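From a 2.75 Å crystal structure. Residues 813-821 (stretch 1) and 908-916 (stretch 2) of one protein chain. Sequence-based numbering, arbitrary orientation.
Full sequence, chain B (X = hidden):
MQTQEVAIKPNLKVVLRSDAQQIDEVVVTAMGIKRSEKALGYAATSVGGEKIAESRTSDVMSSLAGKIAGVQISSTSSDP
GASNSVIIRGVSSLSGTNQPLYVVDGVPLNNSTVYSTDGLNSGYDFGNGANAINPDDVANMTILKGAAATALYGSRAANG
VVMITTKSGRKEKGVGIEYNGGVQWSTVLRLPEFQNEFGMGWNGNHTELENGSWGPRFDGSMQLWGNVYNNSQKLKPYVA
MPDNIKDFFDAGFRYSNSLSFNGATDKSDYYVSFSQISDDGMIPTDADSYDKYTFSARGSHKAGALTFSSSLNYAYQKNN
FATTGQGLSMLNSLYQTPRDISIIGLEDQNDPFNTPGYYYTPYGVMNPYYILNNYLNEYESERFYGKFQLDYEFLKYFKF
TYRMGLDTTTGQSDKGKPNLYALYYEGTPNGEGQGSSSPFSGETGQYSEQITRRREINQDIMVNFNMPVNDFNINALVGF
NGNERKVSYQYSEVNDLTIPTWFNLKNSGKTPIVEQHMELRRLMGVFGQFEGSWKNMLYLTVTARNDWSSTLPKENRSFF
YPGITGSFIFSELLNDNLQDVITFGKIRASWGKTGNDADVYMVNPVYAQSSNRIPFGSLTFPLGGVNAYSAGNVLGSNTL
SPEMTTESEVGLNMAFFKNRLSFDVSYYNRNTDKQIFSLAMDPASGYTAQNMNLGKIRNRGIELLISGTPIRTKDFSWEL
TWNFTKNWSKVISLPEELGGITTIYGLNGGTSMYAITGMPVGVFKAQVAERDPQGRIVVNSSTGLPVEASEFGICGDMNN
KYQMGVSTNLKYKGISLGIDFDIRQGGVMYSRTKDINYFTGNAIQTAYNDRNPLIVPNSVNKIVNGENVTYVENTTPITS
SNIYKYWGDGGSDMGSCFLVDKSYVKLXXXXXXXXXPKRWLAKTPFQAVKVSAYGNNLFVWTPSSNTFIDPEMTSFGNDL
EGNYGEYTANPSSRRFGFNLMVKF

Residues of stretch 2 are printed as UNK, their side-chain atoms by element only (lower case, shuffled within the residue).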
# COMPACT_ATOMS: atom_id res chain seq x y z
N LYS B 813 8.51 20.28 58.88
CA LYS B 813 8.12 21.65 58.55
C LYS B 813 7.70 21.73 57.09
O LYS B 813 6.60 21.31 56.73
CB LYS B 813 9.25 22.64 58.83
CG LYS B 813 9.39 23.06 60.27
CD LYS B 813 10.77 23.65 60.52
CE LYS B 813 10.80 24.61 61.71
NZ LYS B 813 10.60 23.93 63.02
N GLY B 814 8.58 22.26 56.25
CA GLY B 814 8.25 22.40 54.85
C GLY B 814 8.80 21.31 53.96
O GLY B 814 8.41 21.22 52.80
N ILE B 815 9.68 20.49 54.48
CA ILE B 815 10.37 19.48 53.69
C ILE B 815 9.59 18.18 53.73
O ILE B 815 8.95 17.85 54.74
CB ILE B 815 11.81 19.30 54.20
CG1 ILE B 815 12.57 20.60 54.04
CG2 ILE B 815 12.53 18.22 53.45
CD1 ILE B 815 12.88 21.23 55.33
N SER B 816 9.59 17.46 52.61
CA SER B 816 8.99 16.14 52.51
C SER B 816 10.01 15.17 51.95
O SER B 816 10.91 15.56 51.21
CB SER B 816 7.75 16.16 51.64
OG SER B 816 7.21 17.46 51.56
N LEU B 817 9.90 13.90 52.32
CA LEU B 817 10.71 12.87 51.70
C LEU B 817 9.91 11.59 51.59
O LEU B 817 9.21 11.21 52.53
CB LEU B 817 11.99 12.60 52.48
CG LEU B 817 12.98 11.73 51.73
CD1 LEU B 817 13.31 12.42 50.45
CD2 LEU B 817 14.21 11.59 52.54
N GLY B 818 10.01 10.95 50.44
CA GLY B 818 9.31 9.70 50.20
C GLY B 818 10.21 8.70 49.55
O GLY B 818 10.94 9.02 48.61
N ILE B 819 10.20 7.47 50.05
CA ILE B 819 11.08 6.42 49.56
C ILE B 819 10.24 5.16 49.45
O ILE B 819 9.74 4.67 50.47
CB ILE B 819 12.28 6.19 50.48
CG1 ILE B 819 13.09 7.46 50.60
CG2 ILE B 819 13.15 5.13 49.91
CD1 ILE B 819 14.38 7.28 51.33
N ASP B 820 10.08 4.65 48.24
CA ASP B 820 9.28 3.46 48.02
C ASP B 820 10.13 2.36 47.39
O ASP B 820 10.92 2.62 46.49
CB ASP B 820 8.08 3.78 47.16
CG ASP B 820 7.33 4.95 47.67
OD1 ASP B 820 7.83 6.07 47.51
OD2 ASP B 820 6.25 4.75 48.25
N PHE B 821 9.96 1.14 47.89
CA PHE B 821 10.66 -0.02 47.37
C PHE B 821 9.64 -0.97 46.81
O PHE B 821 8.61 -1.22 47.43
CB PHE B 821 11.48 -0.70 48.46
CG PHE B 821 12.71 0.03 48.82
CD1 PHE B 821 12.68 1.04 49.73
CD2 PHE B 821 13.90 -0.27 48.21
CE1 PHE B 821 13.80 1.73 50.05
CE2 PHE B 821 15.02 0.42 48.53
CZ PHE B 821 14.98 1.41 49.44
N UNK B 908 11.92 2.10 43.73
CA UNK B 908 10.95 2.56 42.75
C UNK B 908 11.01 4.07 42.56
O UNK B 908 11.22 4.55 41.45
n UNK B 908 9.71 0.12 38.21
c UNK B 908 9.55 2.13 43.19
c UNK B 908 8.24 0.99 41.41
n UNK B 908 8.97 1.00 40.16
n UNK B 908 8.34 -1.11 39.56
c UNK B 908 9.00 -0.00 39.30
c UNK B 908 8.48 2.28 42.15
N UNK B 909 10.86 4.84 43.64
CA UNK B 909 10.84 6.29 43.56
C UNK B 909 11.41 6.92 44.82
O UNK B 909 11.32 6.35 45.91
c UNK B 909 9.43 6.81 43.34
o UNK B 909 8.62 6.48 44.45
N UNK B 910 11.97 8.11 44.67
CA UNK B 910 12.35 8.97 45.79
C UNK B 910 11.97 10.41 45.45
O UNK B 910 12.41 10.94 44.42
c UNK B 910 14.22 9.89 47.16
c UNK B 910 13.85 8.88 46.10
c UNK B 910 14.21 7.50 46.56
N UNK B 911 11.18 11.05 46.31
CA UNK B 911 10.71 12.41 46.08
C UNK B 911 11.10 13.31 47.25
O UNK B 911 10.68 13.07 48.38
c UNK B 911 8.81 13.80 45.31
c UNK B 911 9.19 12.46 45.87
c UNK B 911 8.75 11.38 44.96
N UNK B 912 11.87 14.36 46.97
CA UNK B 912 12.26 15.35 47.96
C UNK B 912 11.55 16.66 47.65
O UNK B 912 11.87 17.33 46.67
c UNK B 912 13.78 15.55 47.97
c UNK B 912 15.80 16.71 48.93
c UNK B 912 14.30 16.61 48.92
c UNK B 912 13.82 16.29 50.29
N UNK B 913 10.60 17.03 48.49
CA UNK B 913 9.79 18.22 48.26
C UNK B 913 10.07 19.31 49.28
O UNK B 913 10.22 19.03 50.47
N UNK B 914 10.13 20.55 48.80
CA UNK B 914 10.28 21.72 49.66
C UNK B 914 9.17 22.73 49.40
O UNK B 914 9.25 23.52 48.46
c UNK B 914 14.41 26.10 49.46
c UNK B 914 12.50 25.49 51.32
c UNK B 914 11.79 23.54 50.39
c UNK B 914 11.63 22.38 49.49
n UNK B 914 11.50 24.96 52.08
c UNK B 914 13.24 26.66 51.48
c UNK B 914 13.68 24.94 49.29
c UNK B 914 11.09 23.79 51.52
c UNK B 914 12.71 24.62 50.24
c UNK B 914 14.18 26.95 50.54
N UNK B 915 8.14 22.73 50.24
CA UNK B 915 7.11 23.76 50.22
C UNK B 915 7.66 25.03 50.88
O UNK B 915 8.02 25.00 52.06
c UNK B 915 4.61 23.41 50.17
o UNK B 915 3.81 22.45 50.16
o UNK B 915 4.42 24.49 49.56
c UNK B 915 5.88 23.26 50.96
N UNK B 916 7.73 26.13 50.14
CA UNK B 916 8.30 27.36 50.70
C UNK B 916 7.37 27.95 51.75
O UNK B 916 6.15 27.92 51.60
c UNK B 916 9.57 28.11 48.50
c UNK B 916 10.77 27.39 49.03
c UNK B 916 9.97 29.40 47.87
c UNK B 916 8.56 28.40 49.61

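Position 908 carries three carbons in a row, a nitrogen, and a carbon bearing two more nitrogens. Its CA-to-CB bond points toward stretch 1, but the end of the side chain leads away, and the link to stretch 1 is made by the backbone: the N of 908 gives a weak hydrogen bond to Asp820 O at 3.0 Å. A chain ending in a guanidinium is Arg908, and that end is hydrogen-bonded elsewhere in the structure.

Position 909 has one carbon and one oxygen. Its carbonyl accepts a nearly straight hydrogen bond, Asp820 N to the O of 909 at 3.1 Å, and its side-chain oxygen lies 3.2 Å from Asp820 OD1. This is Ser909, whose small polar side chain lies on the same face as the carboxylate opposite it; the hydroxyl is hydrogen-bonded elsewhere in the structure.

Position 910 has three side-chain carbons, one carrying the other two, and no polar atom. One branch carbon of 910 lies 4.2 Å from Leu817 CD1, the other 4.2 Å from Ile819 CG1. It is Val910, and branching at CB spreads its two methyls, CG1 and CG2, over the apolar face.

Position 911 repeats the three-carbon fork, now on the other face. It pairs with Gly818, which offers no side chain to meet it, so the contact is made by the backbones: Gly818 N to the O of 911 at 3.0 Å and the N of 911 to Gly818 O at 3.1 Å. It is Val911, a beta-branched residue that suits the extended backbone here.

At position 912 there are four carbons, forked at the second. One end carbon of 912 is 3.9 Å from both Ile815 CG2 and Leu817 CD1. This is Leu912; the fork one carbon farther out lets its end come nearer to stretch 1, and CD1 links two side chains of the apolar face.

Position 913 has no side-chain atoms. It faces Ser816 through two hydrogen bonds, Ser816 N to the O of 913 at 2.7 Å and the N of 913 to Ser816 O at 3.1 Å. It is Gly913; a CB would have room here, so the coordinates do not make glycine a steric necessity.

Position 914 bears one carbon, then fused five- and six-membered rings holding eight carbons and a nitrogen. A ring carbon of 914 is 4.3 Å from Ile815 CG1, and Gly814 O sits near the ring plane at its edge. This is Trp914, its broad indole on the surface.

Position 915 has two carbons, the second carrying two oxygens. Its CA-to-CB bond points sideways, while the N of 915 bonds to Gly814 O at 3.0 Å. It is Asp915, partly exposed, which suits a charged carboxylate.

Position 916 has four carbons forked at the second. Its CA-to-CB bond points away from stretch 1, and the residue makes no contact with it. It is Leu916, on whose side chain the contact sets no demand.

The two strands run antiparallel, and backbone hydrogen bonds hold their register. Between them, Ile815, Leu817 and Ile819 meet Val910, Leu912 and Trp914 on one face, while the other carries Ser816, Asp820, Ser909 and Val911. The contact buries 590 Å² in all.

Stretch 2, residues 908-916: RSVVLGWDL
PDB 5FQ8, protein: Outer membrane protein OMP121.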